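Local coordinates for protein putative thiosugar synthase (Amycolatopsis orientalis, PDB 4N6E) that probably works as a ThiG-like thiosugar or thiazole synthase, using sulfur delivered on the thiocarboxylate tail of a ThiS/MoaD-type carrier protein, at residues A[30-35]-A[216-221]; A[52-57]-A[81-86]; A[88-93]-A[111-116]; A[143-148]-A[178-183]; A[161-166]-A[191-196]. All coordinates share one frame; numbering follows the deposited sequence.

Contacts 2 and 5 lie in the parallel barrel sheet, where neighbouring strands are bonded backbone to backbone. Contact 5 is nearest the centre of the chain and has a buried ion pair; contact 2 joins strands 50-54 and 79-83 and meets the carrier protein. Contact 1 is also buried, but there side-chain bonds and waters tie a loop to a helix start. It shares a bound sulfate with contact 5. The partly buried contacts 3 and 4 lie farther out: contact 3 mixes one arginine bond with small apolar side chains, whereas contact 4 has no hydrogen bond and is mostly apolar. Its helices flank strand 161-164 of contact 5 in sequence, and Asp112 of contact 3 bonds to Arg162 of contact 5.

Contact 1: residues A[30-35]-A[216-221]; sequences IEQYDS and VNTALV. With SO4 (sulfate ion), chain C.
Asn217 turns its amide toward the loop 30-35 and uses both ends of it. ND2 donates to Glu31 OE2 over 3.0 Å; the bond is nearly straight (168° at the hydrogen), lies in the amide plane and meets the syn lone pair of the oxygen, although the carboxylate stands almost perpendicular to the amide. OD1 accepts from water 1 at 2.8 Å, and that water accepts in turn from Gln32 N. An amide suits this place because it can give and take at once. Farther out, Gln32 NE2 makes a weak bond of 3.4 Å to Thr218 OG1. Thr218 N, at the start of helix 218-221, donates to sulfate O4 at 3.3 Å, so the helix end holds an anion.

Asn217 O is satisfied by Leu220 N and by water 2, which links it to the Tyr33 hydroxyl. With its CG beside the backbone N (chi1 -57°), Tyr33 lies where Val221 CG2 covers one ring face, a CH-pi contact 4.2 Å from the centroid. Gln32 and Asp34 belong to a calcium site.

The loop leads from strand 26-28 into helix 36-46, on whose Leu38 and Val42 Tyr33 packs. Leu220 touches Met229 and Met233 of helix 226-245, and Val216 of strand 213-216 is bonded to the backbone of Leu27 and Gly29.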
# COMPACT_ATOMS: atom_id res chain seq x y z
N ILE A 30 18.53 -1.57 12.19
CA ILE A 30 18.35 -1.04 13.52
C ILE A 30 19.57 -0.28 14.07
O ILE A 30 19.61 0.03 15.27
CB ILE A 30 17.93 -2.17 14.50
CG1 ILE A 30 18.89 -3.36 14.41
CG2 ILE A 30 16.51 -2.64 14.17
CD1 ILE A 30 18.73 -4.40 15.50
N GLU A 31 20.53 0.05 13.21
CA GLU A 31 21.79 0.63 13.68
C GLU A 31 21.72 2.12 14.05
O GLU A 31 22.66 2.64 14.66
CB GLU A 31 22.91 0.37 12.66
CG GLU A 31 23.22 1.49 11.66
CD GLU A 31 22.18 1.64 10.58
OE1 GLU A 31 22.39 2.48 9.67
OE2 GLU A 31 21.16 0.93 10.63
N GLN A 32 20.63 2.79 13.69
CA GLN A 32 20.46 4.22 13.95
C GLN A 32 19.72 4.58 15.24
O GLN A 32 19.81 5.72 15.70
CB GLN A 32 19.73 4.90 12.79
CG GLN A 32 20.37 4.64 11.43
CD GLN A 32 19.76 5.50 10.35
OE1 GLN A 32 19.53 6.69 10.55
NE2 GLN A 32 19.51 4.91 9.20
N TYR A 33 18.99 3.65 15.83
CA TYR A 33 18.29 3.92 17.09
C TYR A 33 19.29 4.01 18.25
O TYR A 33 20.33 3.36 18.25
CB TYR A 33 17.25 2.85 17.37
CG TYR A 33 16.23 2.70 16.27
CD1 TYR A 33 15.19 3.63 16.11
CD2 TYR A 33 16.29 1.63 15.37
CE1 TYR A 33 14.25 3.50 15.10
CE2 TYR A 33 15.36 1.50 14.36
CZ TYR A 33 14.35 2.43 14.23
OH TYR A 33 13.43 2.28 13.22
N ASP A 34 18.98 4.83 19.25
CA ASP A 34 19.77 4.85 20.48
C ASP A 34 18.91 4.52 21.71
O ASP A 34 19.35 4.71 22.84
CB ASP A 34 20.47 6.20 20.64
CG ASP A 34 19.50 7.36 20.58
OD1 ASP A 34 18.32 7.17 20.97
OD2 ASP A 34 19.90 8.45 20.12
N SER A 35 17.70 4.00 21.48
CA SER A 35 16.78 3.65 22.53
C SER A 35 16.34 2.19 22.36
O SER A 35 15.69 1.85 21.36
CB SER A 35 15.57 4.60 22.52
OG SER A 35 14.47 4.09 23.28
N VAL A 216 13.70 -1.75 5.04
CA VAL A 216 13.54 -0.35 5.31
C VAL A 216 14.44 -0.02 6.48
O VAL A 216 14.79 -0.89 7.27
CB VAL A 216 12.07 -0.00 5.62
CG1 VAL A 216 11.15 -0.60 4.55
CG2 VAL A 216 11.64 -0.51 6.99
N ASN A 217 14.82 1.23 6.59
CA ASN A 217 15.67 1.66 7.69
C ASN A 217 15.40 3.11 8.07
O ASN A 217 14.81 3.40 9.09
CB ASN A 217 17.13 1.48 7.29
CG ASN A 217 18.05 1.50 8.47
OD1 ASN A 217 17.80 2.22 9.42
ND2 ASN A 217 19.10 0.70 8.42
N THR A 218 15.81 4.01 7.20
CA THR A 218 15.78 5.43 7.49
C THR A 218 14.34 5.92 7.61
O THR A 218 14.03 6.77 8.47
CB THR A 218 16.51 6.17 6.38
OG1 THR A 218 17.87 5.73 6.36
CG2 THR A 218 16.44 7.64 6.59
N ALA A 219 13.49 5.38 6.75
CA ALA A 219 12.06 5.69 6.75
C ALA A 219 11.39 5.58 8.12
O ALA A 219 10.54 6.40 8.44
CB ALA A 219 11.33 4.81 5.74
N LEU A 220 11.76 4.58 8.91
CA LEU A 220 11.19 4.43 10.26
C LEU A 220 11.88 5.36 11.25
O LEU A 220 11.24 5.96 12.12
CB LEU A 220 11.31 2.98 10.72
CG LEU A 220 10.74 1.93 9.76
CD1 LEU A 220 10.84 0.55 10.36
CD2 LEU A 220 9.29 2.22 9.39
N VAL A 221 13.19 5.52 11.09
CA VAL A 221 13.95 6.37 11.99
C VAL A 221 13.48 7.82 11.89
O VAL A 221 13.48 8.55 12.88
CB VAL A 221 15.46 6.28 11.70
CG1 VAL A 221 16.27 7.15 12.67
CG2 VAL A 221 15.93 4.84 11.78
S SO4 C . 17.55 3.28 3.76
O1 SO4 C . 16.31 2.58 4.10
O2 SO4 C . 18.47 2.37 3.04
O3 SO4 C . 17.26 4.41 2.87
O4 SO4 C . 18.23 3.77 4.98
O HOH W 1 18.25 2.19 12.19
O HOH W 2 14.61 1.33 11.19

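Contact 2: residues A[52-57]-A[81-86]; sequences ITTVDP and IGTTSF
Thr54 OG1 is gripped twice, donating to Thr83 O at 2.7 Å and accepting from water 3, which itself accepts from Phe86 N. This happens at the C-terminal part of strands 50-54 and 79-83, the parallel pair of a beta-alpha-beta unit in the TIM barrel. Thr54 has its hydroxyl anti to the backbone N (chi1 -170°) and thereby leans across to the neighbouring strand. Below it the regular pairing holds: Thr53 N donates to Ile81 O at 3.0 Å, and Thr83 N to Thr53 O at 2.8 Å. On one face of the sheet Ile52 and Ile81 lie side by side, while Ile52 CG2 meets Thr83 CG2 at 3.7 Å; branched side chains suit such strands. Thr83 OG1 accepts from Ser85 N, an ST turn that bends the chain out of the strand.

Strand 50-54 also meets the carrier: Thr54 pairs antiparallel with a strand of the ThiS/MoaD family protein, and Ser85 OG bonds to the C-terminal carboxylate of Gly90 of that chain. Asp56, a ligand of a calcium site, accepts from Arg60 N and Arg61 N. Its carboxylate also stacks on the Phe86 ring, the planes only 15° apart. Asp56 OD2 lies 3.7 Å from Phe86 CD2, over the face but shifted toward the rim, while Val55 O comes to the ring edge near its plane.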
# COMPACT_ATOMS: atom_id res chain seq x y z
N ILE A 52 19.24 -8.04 13.06
CA ILE A 52 20.44 -7.73 12.31
C ILE A 52 21.58 -7.23 13.20
O ILE A 52 21.48 -6.20 13.91
CB ILE A 52 20.17 -6.67 11.23
CG1 ILE A 52 19.07 -7.17 10.28
CG2 ILE A 52 21.46 -6.37 10.46
CD1 ILE A 52 18.62 -6.17 9.24
N THR A 53 22.69 -7.94 13.09
CA THR A 53 23.79 -7.81 14.02
C THR A 53 25.09 -7.54 13.28
O THR A 53 25.26 -7.98 12.14
CB THR A 53 23.84 -9.07 14.91
OG1 THR A 53 24.67 -8.83 16.05
CG2 THR A 53 24.36 -10.26 14.14
N THR A 54 26.01 -6.80 13.90
CA THR A 54 27.31 -6.53 13.26
C THR A 54 28.40 -6.15 14.25
O THR A 54 28.22 -6.22 15.46
CB THR A 54 27.16 -5.40 12.20
OG1 THR A 54 28.37 -5.28 11.41
CG2 THR A 54 26.83 -4.06 12.85
N VAL A 55 29.56 -5.77 13.72
CA VAL A 55 30.62 -5.16 14.52
C VAL A 55 31.12 -3.90 13.80
O VAL A 55 30.98 -3.77 12.57
CB VAL A 55 31.78 -6.15 14.82
CG1 VAL A 55 31.31 -7.27 15.74
CG2 VAL A 55 32.35 -6.75 13.54
N ASP A 56 31.68 -2.99 14.58
CA ASP A 56 32.05 -1.65 14.12
C ASP A 56 33.52 -1.39 14.47
O ASP A 56 33.81 -0.62 15.39
CB ASP A 56 31.13 -0.62 14.78
CG ASP A 56 31.03 0.69 14.01
OD1 ASP A 56 31.86 0.93 13.10
OD2 ASP A 56 30.11 1.50 14.32
N PRO A 57 34.45 -2.06 13.77
CA PRO A 57 35.87 -1.85 14.08
C PRO A 57 36.29 -0.37 14.07
O PRO A 57 36.99 0.07 14.99
CB PRO A 57 36.58 -2.63 12.96
CG PRO A 57 35.60 -3.65 12.50
CD PRO A 57 34.25 -3.03 12.68
N ILE A 81 20.86 -12.50 11.60
CA ILE A 81 21.74 -12.42 10.44
C ILE A 81 22.79 -11.36 10.68
O ILE A 81 22.57 -10.43 11.45
CB ILE A 81 20.98 -12.17 9.12
CG1 ILE A 81 20.44 -10.74 9.05
CG2 ILE A 81 19.85 -13.18 8.96
CD1 ILE A 81 19.71 -10.44 7.75
N GLY A 82 23.94 -11.54 10.05
CA GLY A 82 25.05 -10.63 10.23
C GLY A 82 24.99 -9.62 9.13
O GLY A 82 24.44 -9.89 8.06
N THR A 83 25.56 -8.44 9.36
CA THR A 83 25.79 -7.55 8.23
C THR A 83 27.19 -6.98 8.29
O THR A 83 27.75 -6.87 9.37
CB THR A 83 24.77 -6.40 8.17
OG1 THR A 83 25.02 -5.64 6.99
CG2 THR A 83 24.91 -5.48 9.37
N THR A 84 27.71 -6.62 7.12
CA THR A 84 29.02 -6.02 6.95
C THR A 84 28.89 -4.60 6.44
O THR A 84 29.83 -4.08 5.82
CB THR A 84 29.86 -6.85 5.96
OG1 THR A 84 29.29 -6.78 4.63
CG2 THR A 84 29.93 -8.29 6.39
N SER A 85 27.75 -3.96 6.70
CA SER A 85 27.46 -2.62 6.16
C SER A 85 28.24 -1.45 6.76
O SER A 85 28.26 -0.37 6.17
CB SER A 85 25.94 -2.30 6.22
OG SER A 85 25.41 -2.35 7.55
N PHE A 86 28.90 -1.62 7.91
CA PHE A 86 29.81 -0.56 8.40
C PHE A 86 31.17 -0.61 7.68
O PHE A 86 31.91 0.38 7.72
CB PHE A 86 30.07 -0.62 9.91
CG PHE A 86 28.89 -0.28 10.78
CD1 PHE A 86 28.02 0.76 10.46
CD2 PHE A 86 28.66 -1.00 11.95
CE1 PHE A 86 26.94 1.06 11.29
CE2 PHE A 86 27.57 -0.70 12.78
CZ PHE A 86 26.71 0.32 12.44
O HOH W 3 29.61 -3.90 9.37

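Contact 3: residues A[88-93]-A[111-116]; sequences RTKESA and LDVRGD
Two bends in the Arg88 chain, at chi2 (-66°) and chi3 (136°), fold its guanidinium back toward Gly115. NH1 then donates to Gly115 O at 3.1 Å, nearly along the C=O axis of the acceptor and somewhat tilted from the guanidinium plane. A long, flexible arginine can bridge such a gap, and the backbones come close here too: Arg88 and Gly115 have the nearest CA atoms of the two segments. Asp116 OD1 rests beside the aliphatic stem, 3.9 Å from Arg88 CB, rather than at the charged end.

Asn118 OD1 accepts from Arg114 NH1 and, weakly, from Arg88 NH1, so one oxygen serves both cations. Arg114 NH2 forms a salt bridge to Asp112 OD1 at 3.1 Å, arriving from above the carboxylate plane. That oxygen is held as well by Arg162, and Asp112 OD2 by Lys110, so that three basic residues keep the carboxylate in place.

Behind the polar groups the packing is apolar. Val113, with CG1 anti to its own N, sends that methyl to Lys90 CB at 4.0 Å, and its CG2 to Ala93 CB at 4.1 Å. A small alanine lets the helix lie close to the chain, its CB 3.7 Å from Asp112 O. Lys90 leads its amine away to Glu127 of helix 122-134. Thr89 OG1 caps the helix start by accepting from Ser92 N at 3.0 Å.

The whole joins a loop following a barrel strand to the N-terminal end of the preceding helix, at the C-terminal side of the strands where TIM barrels carry their sites.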
# COMPACT_ATOMS: atom_id res chain seq x y z
N ARG A 88 34.15 -0.42 4.95
CA ARG A 88 34.39 0.45 3.77
C ARG A 88 35.40 -0.13 2.75
O ARG A 88 35.75 0.54 1.78
CB ARG A 88 34.87 1.85 4.19
CG ARG A 88 33.88 2.62 5.07
CD ARG A 88 32.58 3.00 4.35
NE ARG A 88 31.39 2.76 5.18
CZ ARG A 88 30.13 2.98 4.80
NH1 ARG A 88 29.86 3.45 3.59
NH2 ARG A 88 29.14 2.73 5.64
N THR A 89 35.87 -1.36 2.98
CA THR A 89 36.63 -2.10 1.98
C THR A 89 36.10 -3.50 1.89
O THR A 89 35.52 -4.02 2.85
CB THR A 89 38.12 -2.21 2.33
OG1 THR A 89 38.26 -2.86 3.60
CG2 THR A 89 38.78 -0.83 2.37
N LYS A 90 36.32 -4.13 0.74
CA LYS A 90 36.01 -5.54 0.57
C LYS A 90 36.72 -6.41 1.64
O LYS A 90 36.13 -7.35 2.18
CB LYS A 90 36.43 -5.99 -0.82
CG LYS A 90 35.99 -7.39 -1.17
CD LYS A 90 37.15 -8.26 -1.65
CE LYS A 90 37.59 -7.90 -3.05
NZ LYS A 90 38.81 -8.64 -3.46
N GLU A 91 37.97 -6.07 1.96
CA GLU A 91 38.76 -6.86 2.91
C GLU A 91 38.17 -6.77 4.30
O GLU A 91 38.13 -7.75 5.05
CB GLU A 91 40.22 -6.38 2.93
CG GLU A 91 41.00 -6.74 1.67
CD GLU A 91 40.84 -5.76 0.49
OE1 GLU A 91 40.08 -4.76 0.55
OE2 GLU A 91 41.49 -6.02 -0.55
N SER A 92 37.68 -5.59 4.63
CA SER A 92 37.10 -5.33 5.93
C SER A 92 35.73 -6.00 6.09
O SER A 92 35.34 -6.40 7.19
CB SER A 92 37.01 -3.83 6.12
OG SER A 92 36.54 -3.53 7.40
N ALA A 93 35.00 -6.15 5.00
CA ALA A 93 33.71 -6.81 5.05
C ALA A 93 33.90 -8.29 5.36
O ALA A 93 33.25 -8.83 6.26
CB ALA A 93 32.97 -6.63 3.74
N LEU A 111 25.30 -9.34 3.12
CA LEU A 111 26.63 -8.96 2.63
C LEU A 111 26.65 -7.61 1.93
O LEU A 111 25.99 -7.40 0.90
CB LEU A 111 27.18 -10.03 1.68
CG LEU A 111 28.46 -9.69 0.90
CD1 LEU A 111 29.68 -9.63 1.81
CD2 LEU A 111 28.68 -10.71 -0.19
N ASP A 112 27.44 -6.69 2.49
CA ASP A 112 27.55 -5.33 2.00
C ASP A 112 28.99 -4.93 1.79
O ASP A 112 29.79 -4.94 2.72
CB ASP A 112 26.90 -4.39 2.97
CG ASP A 112 25.40 -4.44 2.90
OD1 ASP A 112 24.81 -3.80 2.00
OD2 ASP A 112 24.81 -5.13 3.75
N VAL A 113 29.31 -4.62 0.54
CA VAL A 113 30.58 -4.09 0.18
C VAL A 113 30.29 -2.77 -0.52
O VAL A 113 29.80 -2.74 -1.65
CB VAL A 113 31.32 -5.07 -0.75
CG1 VAL A 113 32.69 -4.52 -1.15
CG2 VAL A 113 31.46 -6.42 -0.06
N ARG A 114 30.53 -1.67 0.20
CA ARG A 114 30.37 -0.33 -0.34
C ARG A 114 31.67 0.38 -0.07
O ARG A 114 32.37 0.04 0.88
CB ARG A 114 29.25 0.42 0.37
CG ARG A 114 28.25 -0.47 1.07
CD ARG A 114 27.19 0.33 1.82
NE ARG A 114 26.00 -0.48 2.04
CZ ARG A 114 24.96 -0.14 2.80
NH1 ARG A 114 24.94 1.03 3.43
NH2 ARG A 114 23.94 -0.98 2.92
N GLY A 115 31.98 1.37 -0.90
CA GLY A 115 33.10 2.26 -0.64
C GLY A 115 32.69 3.43 0.26
O GLY A 115 31.82 3.28 1.15
N ASP A 116 33.29 4.60 0.03
CA ASP A 116 32.99 5.79 0.85
C ASP A 116 31.76 6.53 0.35
O ASP A 116 31.31 7.47 1.01
CB ASP A 116 34.20 6.73 0.92
CG ASP A 116 35.40 6.08 1.60
OD1 ASP A 116 35.21 5.45 2.66
OD2 ASP A 116 36.52 6.19 1.06

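Contact 4: residues A[143-148]-A[178-183]; sequences ILPDLA and AAIREL
The flat peptide group between Pro145 and Asp146 has Leu183 CD1 lying over one of its faces, 3.8 Å from Pro145 CA and 4.0 Å from Asp146 N. The proline ring turns its CB toward the helix, 4.2 Å from Ile180 CG1 and 4.1 Å from Leu183 CD1. At the outer rim Leu147 and Glu182 cross at about a right angle: the extended glutamate, an exposed residue, brings its carboxylate oxygen OE2 to within 4.1 Å of the Leu147 methyl CD1.

No hydrogen bond joins the two segments, which meet through van der Waals contacts. Leu183 has CG anti to its backbone N (chi1 -176°), which carries the methyl to the turn. Pro145 is the centre of an inverse gamma turn, closed by a weak bond of 2.8 Å from Asp146 N to Leu144 O; a rigid ring suits so tight a bend. Asp146 follows as N-cap of helix 147-155 and bonds to Thr149 OG1.

The contact lies between neighbouring outer helices, 147-155 and 177-186. Ile180 and Leu183 also cover Val163 of strand 161-164 beneath them, and Leu183 touches Ala150, so the turn after strand 138-143 is seated against the helix that follows the next strand.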
# COMPACT_ATOMS: atom_id res chain seq x y z
N ILE A 143 23.17 -5.38 -4.19
CA ILE A 143 23.68 -4.98 -5.49
C ILE A 143 22.85 -3.85 -6.11
O ILE A 143 21.68 -3.67 -5.77
CB ILE A 143 23.69 -6.19 -6.47
CG1 ILE A 143 22.30 -6.79 -6.66
CG2 ILE A 143 24.60 -7.27 -5.97
CD1 ILE A 143 22.23 -7.80 -7.80
N LEU A 144 23.48 -3.12 -7.04
CA LEU A 144 22.76 -2.29 -8.00
C LEU A 144 22.16 -3.23 -9.05
O LEU A 144 22.67 -4.33 -9.24
CB LEU A 144 23.72 -1.31 -8.66
CG LEU A 144 24.51 -0.43 -7.70
CD1 LEU A 144 25.70 0.23 -8.39
CD2 LEU A 144 23.58 0.61 -7.11
N PRO A 145 21.04 -2.83 -9.69
CA PRO A 145 20.31 -3.77 -10.57
C PRO A 145 20.98 -4.09 -11.90
O PRO A 145 20.62 -3.53 -12.93
CB PRO A 145 18.94 -3.09 -10.78
CG PRO A 145 19.15 -1.67 -10.37
CD PRO A 145 20.18 -1.70 -9.28
N ASP A 146 21.95 -4.98 -11.86
CA ASP A 146 22.69 -5.40 -13.03
C ASP A 146 22.38 -6.87 -13.25
O ASP A 146 22.59 -7.69 -12.34
CB ASP A 146 24.18 -5.18 -12.80
CG ASP A 146 25.04 -5.62 -13.96
OD1 ASP A 146 24.96 -4.99 -15.02
OD2 ASP A 146 25.81 -6.57 -13.82
N LEU A 147 21.87 -7.19 -14.43
CA LEU A 147 21.52 -8.55 -14.77
C LEU A 147 22.69 -9.52 -14.62
O LEU A 147 22.56 -10.58 -14.00
CB LEU A 147 21.00 -8.62 -16.19
CG LEU A 147 19.50 -8.80 -16.34
CD1 LEU A 147 19.16 -8.64 -17.82
CD2 LEU A 147 19.08 -10.18 -15.83
N ALA A 148 23.83 -9.17 -15.21
CA ALA A 148 25.01 -10.01 -15.15
C ALA A 148 25.41 -10.30 -13.72
O ALA A 148 25.68 -11.46 -13.37
CB ALA A 148 26.18 -9.36 -15.89
N ALA A 178 11.69 -0.29 -14.03
CA ALA A 178 11.67 -1.25 -15.14
C ALA A 178 12.87 -2.19 -15.04
O ALA A 178 12.76 -3.38 -15.34
CB ALA A 178 11.67 -0.54 -16.48
N ALA A 179 14.00 -1.64 -14.63
CA ALA A 179 15.21 -2.42 -14.51
C ALA A 179 15.06 -3.45 -13.38
O ALA A 179 15.54 -4.59 -13.50
CB ALA A 179 16.39 -1.49 -14.25
N ILE A 180 14.35 -3.06 -12.32
CA ILE A 180 14.12 -3.93 -11.19
C ILE A 180 13.09 -4.99 -11.54
O ILE A 180 13.22 -6.15 -11.14
CB ILE A 180 13.77 -3.13 -9.91
CG1 ILE A 180 15.00 -2.33 -9.49
CG2 ILE A 180 13.33 -4.06 -8.79
CD1 ILE A 180 14.90 -1.63 -8.15
N ARG A 181 12.07 -4.61 -12.30
CA ARG A 181 11.12 -5.59 -12.81
C ARG A 181 11.85 -6.66 -13.64
O ARG A 181 11.73 -7.85 -13.36
CB ARG A 181 10.04 -4.93 -13.67
CG ARG A 181 8.82 -5.82 -13.91
CD ARG A 181 7.87 -5.25 -14.96
NE ARG A 181 7.68 -3.81 -14.80
CZ ARG A 181 6.81 -3.24 -13.97
NH1 ARG A 181 6.00 -3.97 -13.19
NH2 ARG A 181 6.74 -1.91 -13.91
N GLU A 182 12.62 -6.19 -14.63
CA GLU A 182 13.35 -7.03 -15.60
C GLU A 182 14.26 -8.02 -14.91
O GLU A 182 14.32 -9.18 -15.30
CB GLU A 182 14.18 -6.12 -16.53
CG GLU A 182 14.94 -6.82 -17.66
CD GLU A 182 15.84 -5.87 -18.48
OE1 GLU A 182 16.12 -4.71 -18.06
OE2 GLU A 182 16.28 -6.30 -19.57
N LEU A 183 14.94 -7.54 -13.87
CA LEU A 183 15.81 -8.37 -13.06
C LEU A 183 15.05 -9.43 -12.28
O LEU A 183 15.45 -10.58 -12.25
CB LEU A 183 16.62 -7.48 -12.11
CG LEU A 183 17.67 -8.18 -11.24
CD1 LEU A 183 18.79 -7.23 -10.87
CD2 LEU A 183 17.08 -8.77 -9.97

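Contact 5: residues A[161-166]-A[191-196]; sequences LRVMAS and VVVEGG. With SO4 (sulfate ion), chain C.
Arg162 grips Glu194 side-on with two nitrogens, a salt bridge buried between adjacent strands. NE donates to OE2 of Glu194 at 2.6 Å and 175°, while Arg162 NH2 donates to Glu194 OE1 at 2.8 Å. Both oxygens lie close to the guanidinium plane, although the carboxylate is turned 32° from it. Bends at chi2 and chi3 lay the arginine end along the strand to meet an extended glutamate two residues beyond its paired partner, Val192. Arg162 NH1 donates to Leu140 O.

The parallel strands 161-164 and 191-194, of one beta-alpha-beta unit, are stitched from Val192 N to Leu161 O (2.8 Å), Val163 N to Val192 O (2.9 Å) and Glu194 N to Val163 O (3.1 Å). The pairing runs on past their ends, where Ser166 N donates to Gly195 O. Glycines suit this turn, for both take positive phi values and Ser166 leaves no room for a side chain. Gly196 N donates to sulfate O3 at 3.0 Å.

On the other face, Val163 CG1 meets Val191 CG1 at 3.8 Å and Val193 CG1 touches Ala165 CB. Val163 and Val191 face helix 177-186; the Arg162-Glu194 pair lies on the inner face, with Val192 and Met164. The two-nitrogen grip thus fixes the orientation of the Glu194 carboxylate inside the barrel, and the sulfate at the strand ends probably marks a phosphate position.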
# COMPACT_ATOMS: atom_id res chain seq x y z
N LEU A 161 18.71 -12.02 -3.30
CA LEU A 161 19.41 -10.77 -3.61
C LEU A 161 18.70 -9.56 -3.03
O LEU A 161 17.47 -9.48 -3.03
CB LEU A 161 19.54 -10.57 -5.11
CG LEU A 161 20.04 -11.75 -5.90
CD1 LEU A 161 20.05 -11.35 -7.37
CD2 LEU A 161 21.41 -12.22 -5.44
N ARG A 162 19.49 -8.60 -2.56
CA ARG A 162 18.98 -7.29 -2.24
C ARG A 162 19.35 -6.31 -3.36
O ARG A 162 20.49 -6.26 -3.79
CB ARG A 162 19.54 -6.84 -0.89
CG ARG A 162 18.99 -7.67 0.26
CD ARG A 162 20.06 -7.79 1.32
NE ARG A 162 20.52 -6.46 1.65
CZ ARG A 162 21.76 -6.12 1.94
NH1 ARG A 162 22.76 -7.01 1.93
NH2 ARG A 162 22.02 -4.85 2.20
N VAL A 163 18.38 -5.54 -3.85
CA VAL A 163 18.63 -4.71 -5.02
C VAL A 163 18.22 -3.30 -4.68
O VAL A 163 17.15 -3.09 -4.09
CB VAL A 163 17.93 -5.19 -6.35
CG1 VAL A 163 18.16 -6.68 -6.60
CG2 VAL A 163 16.44 -4.89 -6.34
N MET A 164 19.09 -2.36 -5.06
CA MET A 164 18.96 -0.97 -4.65
C MET A 164 17.88 -0.24 -5.45
O MET A 164 17.97 -0.15 -6.67
CB MET A 164 20.29 -0.23 -4.76
CG MET A 164 20.28 1.10 -4.02
SD MET A 164 21.86 1.95 -3.90
CE MET A 164 21.81 2.55 -2.22
N ALA A 165 16.89 0.30 -4.75
CA ALA A 165 15.83 1.11 -5.37
C ALA A 165 16.33 2.50 -5.70
O ALA A 165 16.15 2.97 -6.81
CB ALA A 165 14.64 1.21 -4.45
N SER A 166 16.93 3.15 -4.69
CA SER A 166 17.46 4.52 -4.77
C SER A 166 18.51 4.73 -3.67
O SER A 166 18.69 3.87 -2.80
CB SER A 166 16.33 5.58 -4.70
OG SER A 166 15.64 5.63 -3.44
N VAL A 191 14.02 -11.76 -4.42
CA VAL A 191 14.62 -10.44 -4.47
C VAL A 191 13.97 -9.52 -3.43
O VAL A 191 12.76 -9.32 -3.46
CB VAL A 191 14.43 -9.80 -5.85
CG1 VAL A 191 14.88 -8.34 -5.84
CG2 VAL A 191 15.21 -10.58 -6.89
N VAL A 192 14.80 -8.98 -2.55
CA VAL A 192 14.44 -7.95 -1.58
C VAL A 192 14.83 -6.57 -2.14
O VAL A 192 15.99 -6.37 -2.52
CB VAL A 192 15.26 -8.14 -0.28
CG1 VAL A 192 14.94 -7.08 0.77
CG2 VAL A 192 15.08 -9.57 0.27
N VAL A 193 13.88 -5.63 -2.18
CA VAL A 193 14.16 -4.26 -2.59
C VAL A 193 14.56 -3.44 -1.36
O VAL A 193 13.98 -3.57 -0.30
CB VAL A 193 12.95 -3.61 -3.30
CG1 VAL A 193 13.15 -2.11 -3.43
CG2 VAL A 193 12.75 -4.21 -4.68
N GLU A 194 15.55 -2.58 -1.51
CA GLU A 194 16.19 -1.95 -0.36
C GLU A 194 16.95 -0.71 -0.81
O GLU A 194 17.53 -0.69 -1.89
CB GLU A 194 17.14 -2.96 0.28
CG GLU A 194 18.20 -2.37 1.20
CD GLU A 194 19.01 -3.42 1.94
OE1 GLU A 194 19.96 -3.03 2.66
OE2 GLU A 194 18.70 -4.63 1.81
N GLY A 195 16.97 0.32 0.03
CA GLY A 195 17.65 1.56 -0.28
C GLY A 195 16.72 2.65 -0.77
O GLY A 195 16.11 2.54 -1.84
N GLY A 196 16.62 3.73 0.01
CA GLY A 196 15.85 4.90 -0.40
C GLY A 196 14.36 4.80 -0.19
O GLY A 196 13.60 5.70 -0.61
S SO4 C . 17.55 3.28 3.76
O1 SO4 C . 16.31 2.58 4.10
O2 SO4 C . 18.47 2.37 3.04
O3 SO4 C . 17.26 4.41 2.87
O4 SO4 C . 18.23 3.77 4.98